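Local coordinates for phosphatidylinositol transfer protein SFH5 (Saccharomyces cerevisiae, PDB 6W32), which binds and transfers phosphatidylinositol between membranes, regulates plasma-membrane PtdIns(4,5)P2 homeostasis, and binds heme b, possibly acting in responses to organic oxidants, at residues M11-F22 against R69-F80. Sequence-based numbering, arbitrary orientation.
Sequences MKFDNDSEKQVF and RLTYKLCKAYQF
Tyr-72 reaches from helix 64-77 to the backbone of Lys-12: its hydroxyl donates to the carbonyl, OH to O 2.5 Å, arriving tilted 24° from the carbonyl plane. Met-11 lies over one face of the same ring in a CH-pi contact, its CB 3.8 Å from the Tyr-72 centroid, while its SD sits obliquely beside it in a Met-aromatic contact. Farther along Met-11, the chain bends at chi3 and brings CE against CD and NH2 of Arg-69. The Tyr-72 edge also points toward the face of Phe-13 in an offset edge-to-face pair, planes at 69°.

Phe-80 is sandwiched. Glu-18 crosses one face, its CB making a CH-pi contact 3.8 Å from the Phe-80 centroid and its carboxylate nearly parallel to the ring; Cys-75 CB backs the opposite face. Val-21 CG2 meets the ring edge at CD1 of Phe-80, 3.5 Å away. Phe-22 takes CG anti to its backbone N (chi1 177°), which carries CE2 to Thr-71 OG1, while Cys-75 SG lies at the ring's edge.

Asn-15 caps helix 16-36, its OD1 accepting from Glu-18 N at 2.9 Å and also from Ser-17 OG. A Schellman motif with Gln-79 at C-prime closes helix 64-77, Phe-80 N bonding to Cys-75 O; Phe-80, itself at positive phi, directs its CB toward 11-22. Elsewhere on that helix, Leu-74 packs on helix 82-98.

The contact joins the N-terminal loop and first turns of helix 16-36 to helix 64-77, probably within the N-terminal helical part that precedes the lipid-binding core in Sec14-like proteins. Lys-12 NZ bridges to Asp-14 OD1, and Asp-14 N bonds weakly to Glu-18 OE2; polar groups thus brace the loop against the helix start, while the rings fill the interface.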
ATOM      1  N   MET A  11     -16.036  14.995   2.724  1.00 86.29           N
ATOM      2  CA  MET A  11     -15.215  14.661   3.886  1.00 75.69           C
ATOM      3  C   MET A  11     -15.854  15.237   5.145  1.00 72.59           C
ATOM      4  O   MET A  11     -16.330  16.391   5.156  1.00 70.09           O
ATOM      5  CB  MET A  11     -13.759  15.165   3.717  1.00 77.15           C
ATOM      6  CG  MET A  11     -13.558  16.696   3.533  1.00 78.97           C
ATOM      7  SD  MET A  11     -11.836  17.280   3.144  1.00 83.12           S
ATOM      8  CE  MET A  11     -11.592  16.618   1.507  1.00 65.15           C
ATOM      9  N   LYS A  12     -15.835  14.428   6.207  1.00 66.26           N
ATOM     10  CA  LYS A  12     -16.686  14.613   7.377  1.00 67.11           C
ATOM     11  C   LYS A  12     -15.842  14.949   8.596  1.00 65.13           C
ATOM     12  O   LYS A  12     -14.928  14.191   8.939  1.00 66.56           O
ATOM     13  CB  LYS A  12     -17.516  13.337   7.642  1.00 71.28           C
ATOM     14  CG  LYS A  12     -18.344  13.332   8.930  1.00 65.61           C
ATOM     15  CD  LYS A  12     -18.035  12.109   9.793  1.00 74.64           C
ATOM     16  CE  LYS A  12     -16.639  12.156  10.456  1.00 76.02           C
ATOM     17  NZ  LYS A  12     -16.363  11.161  11.571  1.00 72.85           N
ATOM     18  N   PHE A  13     -16.163  16.066   9.260  1.00 57.41           N
ATOM     19  CA  PHE A  13     -15.523  16.441  10.515  1.00 58.17           C
ATOM     20  C   PHE A  13     -16.491  16.236  11.679  1.00 58.59           C
ATOM     21  O   PHE A  13     -17.656  16.638  11.608  1.00 59.04           O
ATOM     22  CB  PHE A  13     -15.048  17.908  10.490  1.00 51.32           C
ATOM     23  CG  PHE A  13     -14.247  18.271   9.285  1.00 57.98           C
ATOM     24  CD1 PHE A  13     -12.886  18.003   9.234  1.00 59.08           C
ATOM     25  CD2 PHE A  13     -14.842  18.888   8.193  1.00 61.04           C
ATOM     26  CE1 PHE A  13     -12.155  18.342   8.109  1.00 56.79           C
ATOM     27  CE2 PHE A  13     -14.106  19.231   7.069  1.00 49.65           C
ATOM     28  CZ  PHE A  13     -12.782  18.956   7.025  1.00 51.50           C
ATOM     29  N   ASP A  14     -15.997  15.655  12.773  1.00 55.55           N
ATOM     30  CA  ASP A  14     -16.844  15.476  13.950  1.00 56.63           C
ATOM     31  C   ASP A  14     -17.205  16.797  14.631  1.00 59.33           C
ATOM     32  O   ASP A  14     -18.270  16.907  15.246  1.00 65.08           O
ATOM     33  CB  ASP A  14     -16.169  14.549  14.956  1.00 61.22           C
ATOM     34  CG  ASP A  14     -16.589  13.094  14.779  1.00 78.98           C
ATOM     35  OD1 ASP A  14     -16.807  12.674  13.614  1.00 83.45           O
ATOM     36  OD2 ASP A  14     -16.722  12.376  15.805  1.00 84.51           O
ATOM     37  N   ASN A  15     -16.339  17.797  14.567  1.00 60.48           N
ATOM     38  CA  ASN A  15     -16.583  19.062  15.246  1.00 58.52           C
ATOM     39  C   ASN A  15     -15.706  20.084  14.552  1.00 54.70           C
ATOM     40  O   ASN A  15     -14.687  19.713  13.971  1.00 51.41           O
ATOM     41  CB  ASN A  15     -16.228  18.953  16.725  1.00 52.92           C
ATOM     42  CG  ASN A  15     -14.839  18.420  16.911  1.00 49.79           C
ATOM     43  OD1 ASN A  15     -13.908  18.966  16.368  1.00 56.02           O
ATOM     44  ND2 ASN A  15     -14.688  17.356  17.653  1.00 54.44           N
ATOM     45  N   ASP A  16     -16.104  21.369  14.625  1.00 54.87           N
ATOM     46  CA  ASP A  16     -15.348  22.442  13.969  1.00 46.62           C
ATOM     47  C   ASP A  16     -13.848  22.312  14.244  1.00 54.56           C
ATOM     48  O   ASP A  16     -13.016  22.532  13.351  1.00 50.84           O
ATOM     49  CB  ASP A  16     -15.821  23.822  14.433  1.00 35.36           C
ATOM     50  CG  ASP A  16     -17.046  24.341  13.664  1.00 46.35           C
ATOM     51  OD1 ASP A  16     -17.458  23.753  12.632  1.00 44.06           O
ATOM     52  OD2 ASP A  16     -17.635  25.353  14.134  1.00 44.90           O
ATOM     53  N   SER A  17     -13.477  21.928  15.462  1.00 49.70           N
ATOM     54  CA  SER A  17     -12.066  22.014  15.778  1.00 50.14           C
ATOM     55  C   SER A  17     -11.255  21.047  14.927  1.00 53.50           C
ATOM     56  O   SER A  17     -10.096  21.330  14.615  1.00 61.80           O
ATOM     57  CB  SER A  17     -11.824  21.778  17.268  1.00 46.41           C
ATOM     58  OG  SER A  17     -11.411  20.458  17.492  1.00 43.07           O
ATOM     59  N   GLU A  18     -11.837  19.930  14.509  1.00 51.43           N
ATOM     60  CA  GLU A  18     -11.145  19.090  13.539  1.00 49.28           C
ATOM     61  C   GLU A  18     -11.087  19.779  12.182  1.00 50.07           C
ATOM     62  O   GLU A  18     -10.022  19.846  11.572  1.00 57.97           O
ATOM     63  CB  GLU A  18     -11.803  17.711  13.431  1.00 50.31           C
ATOM     64  CG  GLU A  18     -11.420  16.769  14.563  1.00 50.59           C
ATOM     65  CD  GLU A  18     -12.299  15.508  14.664  1.00 61.00           C
ATOM     66  OE1 GLU A  18     -12.447  14.981  15.816  1.00 60.13           O
ATOM     67  OE2 GLU A  18     -12.822  15.047  13.599  1.00 59.07           O
ATOM     68  N   LYS A  19     -12.194  20.352  11.707  1.00 50.16           N
ATOM     69  CA  LYS A  19     -12.102  21.075  10.440  1.00 53.70           C
ATOM     70  C   LYS A  19     -11.175  22.290  10.544  1.00 55.16           C
ATOM     71  O   LYS A  19     -10.720  22.811   9.523  1.00 56.34           O
ATOM     72  CB  LYS A  19     -13.481  21.502   9.930  1.00 51.53           C
ATOM     73  CG  LYS A  19     -13.805  22.960  10.201  1.00 53.78           C
ATOM     74  CD  LYS A  19     -14.980  23.486   9.388  1.00 46.30           C
ATOM     75  CE  LYS A  19     -14.645  23.480   7.923  1.00 60.14           C
ATOM     76  NZ  LYS A  19     -15.725  24.119   7.115  1.00 72.01           N
ATOM     77  N   GLN A  20     -10.847  22.737  11.743  1.00 54.40           N
ATOM     78  CA  GLN A  20      -9.871  23.805  11.825  1.00 51.19           C
ATOM     79  C   GLN A  20      -8.456  23.277  11.752  1.00 55.52           C
ATOM     80  O   GLN A  20      -7.560  24.004  11.293  1.00 55.36           O
ATOM     81  CB  GLN A  20     -10.055  24.610  13.100  1.00 58.10           C
ATOM     82  CG  GLN A  20     -11.422  25.259  13.174  1.00 64.82           C
ATOM     83  CD  GLN A  20     -11.544  26.171  14.353  1.00 66.16           C
ATOM     84  OE1 GLN A  20     -10.654  26.204  15.221  1.00 66.61           O
ATOM     85  NE2 GLN A  20     -12.645  26.935  14.399  1.00 66.10           N
ATOM     86  N   VAL A  21      -8.204  22.039  12.190  1.00 50.34           N
ATOM     87  CA  VAL A  21      -6.853  21.574  11.932  1.00 49.08           C
ATOM     88  C   VAL A  21      -6.702  21.161  10.482  1.00 50.97           C
ATOM     89  O   VAL A  21      -5.591  21.182   9.948  1.00 55.36           O
ATOM     90  CB  VAL A  21      -6.371  20.433  12.833  1.00 41.37           C
ATOM     91  CG1 VAL A  21      -6.731  20.693  14.230  1.00 44.19           C
ATOM     92  CG2 VAL A  21      -6.872  19.158  12.346  1.00 49.17           C
ATOM     93  N   PHE A  22      -7.776  20.830   9.792  1.00 50.43           N
ATOM     94  CA  PHE A  22      -7.608  20.643   8.363  1.00 51.30           C
ATOM     95  C   PHE A  22      -7.293  21.974   7.698  1.00 52.65           C
ATOM     96  O   PHE A  22      -6.317  22.091   6.948  1.00 51.52           O
ATOM     97  CB  PHE A  22      -8.849  20.014   7.784  1.00 46.58           C
ATOM     98  CG  PHE A  22      -8.810  19.847   6.332  1.00 44.59           C
ATOM     99  CD1 PHE A  22      -9.338  20.819   5.506  1.00 46.84           C
ATOM    100  CD2 PHE A  22      -8.316  18.692   5.785  1.00 47.13           C
ATOM    101  CE1 PHE A  22      -9.339  20.659   4.161  1.00 46.70           C
ATOM    102  CE2 PHE A  22      -8.315  18.519   4.435  1.00 50.89           C
ATOM    103  CZ  PHE A  22      -8.819  19.508   3.619  1.00 54.34           C
ATOM    104  N   ARG A  69      -8.129  15.536  -0.420  1.00 53.14           N
ATOM    105  CA  ARG A  69      -8.494  14.253   0.166  1.00 51.65           C
ATOM    106  C   ARG A  69      -7.291  13.586   0.805  1.00 51.20           C
ATOM    107  O   ARG A  69      -7.420  12.903   1.825  1.00 50.70           O
ATOM    108  CB  ARG A  69      -9.126  13.318  -0.860  1.00 60.52           C
ATOM    109  CG  ARG A  69     -10.153  13.941  -1.757  1.00 62.48           C
ATOM    110  CD  ARG A  69     -11.438  14.301  -1.061  1.00 61.16           C
ATOM    111  NE  ARG A  69     -12.299  13.141  -0.851  1.00 82.47           N
ATOM    112  CZ  ARG A  69     -12.740  12.743   0.348  1.00 90.02           C
ATOM    113  NH1 ARG A  69     -13.534  11.663   0.461  1.00 71.73           N
ATOM    114  NH2 ARG A  69     -12.377  13.430   1.439  1.00 78.20           N
ATOM    115  N   LEU A  70      -6.108  13.759   0.226  1.00 55.55           N
ATOM    116  CA  LEU A  70      -4.952  13.101   0.817  1.00 51.46           C
ATOM    117  C   LEU A  70      -4.561  13.741   2.149  1.00 52.27           C
ATOM    118  O   LEU A  70      -4.178  13.031   3.090  1.00 50.12           O
ATOM    119  CB  LEU A  70      -3.790  13.074  -0.165  1.00 53.33           C
ATOM    120  CG  LEU A  70      -3.998  12.154  -1.372  1.00 50.73           C
ATOM    121  CD1 LEU A  70      -2.871  12.350  -2.315  1.00 53.52           C
ATOM    122  CD2 LEU A  70      -4.045  10.712  -0.957  1.00 46.86           C
ATOM    123  N   THR A  71      -4.668  15.070   2.287  1.00 47.78           N
ATOM    124  CA  THR A  71      -4.330  15.584   3.611  1.00 48.46           C
ATOM    125  C   THR A  71      -5.428  15.253   4.626  1.00 49.94           C
ATOM    126  O   THR A  71      -5.112  15.028   5.803  1.00 49.45           O
ATOM    127  CB  THR A  71      -3.992  17.085   3.573  1.00 46.03           C
ATOM    128  OG1 THR A  71      -5.159  17.876   3.725  1.00 56.17           O
ATOM    129  CG2 THR A  71      -3.374  17.466   2.288  1.00 46.93           C
ATOM    130  N   TYR A  72      -6.702  15.168   4.196  1.00 49.36           N
ATOM    131  CA  TYR A  72      -7.752  14.605   5.060  1.00 50.76           C
ATOM    132  C   TYR A  72      -7.363  13.221   5.566  1.00 47.67           C
ATOM    133  O   TYR A  72      -7.362  12.944   6.776  1.00 43.66           O
ATOM    134  CB  TYR A  72      -9.086  14.502   4.310  1.00 52.80           C
ATOM    135  CG  TYR A  72     -10.219  14.008   5.209  1.00 60.19           C
ATOM    136  CD1 TYR A  72     -10.972  14.913   5.975  1.00 60.25           C
ATOM    137  CD2 TYR A  72     -10.516  12.652   5.320  1.00 59.02           C
ATOM    138  CE1 TYR A  72     -11.968  14.491   6.805  1.00 57.28           C
ATOM    139  CE2 TYR A  72     -11.511  12.225   6.165  1.00 58.84           C
ATOM    140  CZ  TYR A  72     -12.239  13.150   6.902  1.00 60.16           C
ATOM    141  OH  TYR A  72     -13.255  12.729   7.745  1.00 69.45           O
ATOM    142  N   LYS A  73      -6.851  12.437   4.665  1.00 47.31           N
ATOM    143  CA  LYS A  73      -6.484  11.098   4.949  1.00 42.33           C
ATOM    144  C   LYS A  73      -5.444  11.115   6.014  1.00 45.03           C
ATOM    145  O   LYS A  73      -5.399  10.248   6.821  1.00 47.37           O
ATOM    146  CB  LYS A  73      -5.919  10.506   3.699  1.00 36.83           C
ATOM    147  CG  LYS A  73      -5.856   9.023   3.698  1.00 36.97           C
ATOM    148  CD  LYS A  73      -5.513   8.571   2.318  1.00 46.47           C
ATOM    149  CE  LYS A  73      -6.763   8.276   1.558  1.00 41.40           C
ATOM    150  NZ  LYS A  73      -7.203   6.951   1.986  1.00 49.21           N
ATOM    151  N   LEU A  74      -4.563  12.084   5.995  1.00 50.25           N
ATOM    152  CA  LEU A  74      -3.488  12.118   6.979  1.00 51.58           C
ATOM    153  C   LEU A  74      -3.955  12.653   8.336  1.00 50.08           C
ATOM    154  O   LEU A  74      -3.473  12.186   9.381  1.00 48.38           O
ATOM    155  CB  LEU A  74      -2.305  12.935   6.437  1.00 52.26           C
ATOM    156  CG  LEU A  74      -1.159  12.199   5.742  1.00 48.37           C
ATOM    157  CD1 LEU A  74      -0.337  13.170   4.930  1.00 41.07           C
ATOM    158  CD2 LEU A  74      -0.327  11.548   6.796  1.00 47.42           C
ATOM    159  N   CYS A  75      -4.877  13.619   8.357  1.00 46.93           N
ATOM    160  CA  CYS A  75      -5.508  14.017   9.620  1.00 49.43           C
ATOM    161  C   CYS A  75      -6.247  12.861  10.287  1.00 52.22           C
ATOM    162  O   CYS A  75      -6.079  12.626  11.498  1.00 51.10           O
ATOM    163  CB  CYS A  75      -6.488  15.164   9.371  1.00 53.14           C
ATOM    164  SG  CYS A  75      -5.790  16.609   8.423  1.00 56.89           S
ATOM    165  N   LYS A  76      -7.083  12.140   9.508  1.00 49.31           N
ATOM    166  CA  LYS A  76      -7.796  10.983  10.040  1.00 46.10           C
ATOM    167  C   LYS A  76      -6.831   9.976  10.640  1.00 48.42           C
ATOM    168  O   LYS A  76      -7.069   9.421  11.720  1.00 56.34           O
ATOM    169  CB  LYS A  76      -8.599  10.343   8.930  1.00 51.29           C
ATOM    170  CG  LYS A  76      -9.741   9.468   9.402  1.00 60.02           C
ATOM    171  CD  LYS A  76     -10.103   8.311   8.441  1.00 62.10           C
ATOM    172  CE  LYS A  76     -10.837   7.179   9.204  1.00 69.32           C
ATOM    173  NZ  LYS A  76     -10.390   7.021  10.651  1.00 64.30           N
ATOM    174  N   ALA A  77      -5.719   9.745   9.962  1.00 46.79           N
ATOM    175  CA  ALA A  77      -4.735   8.796  10.453  1.00 47.37           C
ATOM    176  C   ALA A  77      -4.171   9.194  11.815  1.00 45.38           C
ATOM    177  O   ALA A  77      -3.816   8.334  12.626  1.00 45.24           O
ATOM    178  CB  ALA A  77      -3.611   8.688   9.425  1.00 47.39           C
ATOM    179  N   TYR A  78      -4.030  10.478  12.075  1.00 46.01           N
ATOM    180  CA  TYR A  78      -3.342  10.918  13.280  1.00 49.65           C
ATOM    181  C   TYR A  78      -4.324  11.645  14.191  1.00 50.83           C
ATOM    182  O   TYR A  78      -3.951  12.484  15.015  1.00 47.70           O
ATOM    183  CB  TYR A  78      -2.095  11.745  12.907  1.00 48.43           C
ATOM    184  CG  TYR A  78      -1.106  10.894  12.138  1.00 42.36           C
ATOM    185  CD1 TYR A  78      -0.308   9.967  12.789  1.00 38.17           C
ATOM    186  CD2 TYR A  78      -1.030  10.959  10.755  1.00 46.91           C
ATOM    187  CE1 TYR A  78       0.558   9.136  12.098  1.00 39.81           C
ATOM    188  CE2 TYR A  78      -0.155  10.135  10.037  1.00 45.41           C
ATOM    189  CZ  TYR A  78       0.636   9.219  10.717  1.00 47.44           C
ATOM    190  OH  TYR A  78       1.515   8.395  10.018  1.00 47.63           O
ATOM    191  N   GLN A  79      -5.604  11.304  14.031  1.00 53.26           N
ATOM    192  CA  GLN A  79      -6.644  11.642  14.993  1.00 54.98           C
ATOM    193  C   GLN A  79      -6.826  13.151  15.098  1.00 53.49           C
ATOM    194  O   GLN A  79      -7.234  13.679  16.130  1.00 54.31           O
ATOM    195  CB  GLN A  79      -6.347  11.001  16.358  1.00 51.76           C
ATOM    196  CG  GLN A  79      -6.561   9.493  16.325  1.00 55.46           C
ATOM    197  CD  GLN A  79      -6.118   8.762  17.592  1.00 71.09           C
ATOM    198  OE1 GLN A  79      -6.619   9.026  18.697  1.00 69.05           O
ATOM    199  NE2 GLN A  79      -5.178   7.818  17.435  1.00 73.87           N
ATOM    200  N   PHE A  80      -6.504  13.858  14.026  1.00 53.19           N
ATOM    201  CA  PHE A  80      -6.669  15.300  13.978  1.00 52.18           C
ATOM    202  C   PHE A  80      -5.883  15.994  15.074  1.00 49.48           C
ATOM    203  O   PHE A  80      -6.268  17.072  15.527  1.00 52.11           O
ATOM    204  CB  PHE A  80      -8.143  15.691  14.056  1.00 48.73           C
ATOM    205  CG  PHE A  80      -8.886  15.447  12.787  1.00 47.99           C
ATOM    206  CD1 PHE A  80      -8.962  16.427  11.824  1.00 43.38           C
ATOM    207  CD2 PHE A  80      -9.483  14.222  12.545  1.00 48.41           C
ATOM    208  CE1 PHE A  80      -9.631  16.206  10.647  1.00 49.18           C
ATOM    209  CE2 PHE A  80     -10.163  13.991  11.367  1.00 46.10           C
ATOM    210  CZ  PHE A  80     -10.240  14.983  10.417  1.00 50.23           C
TER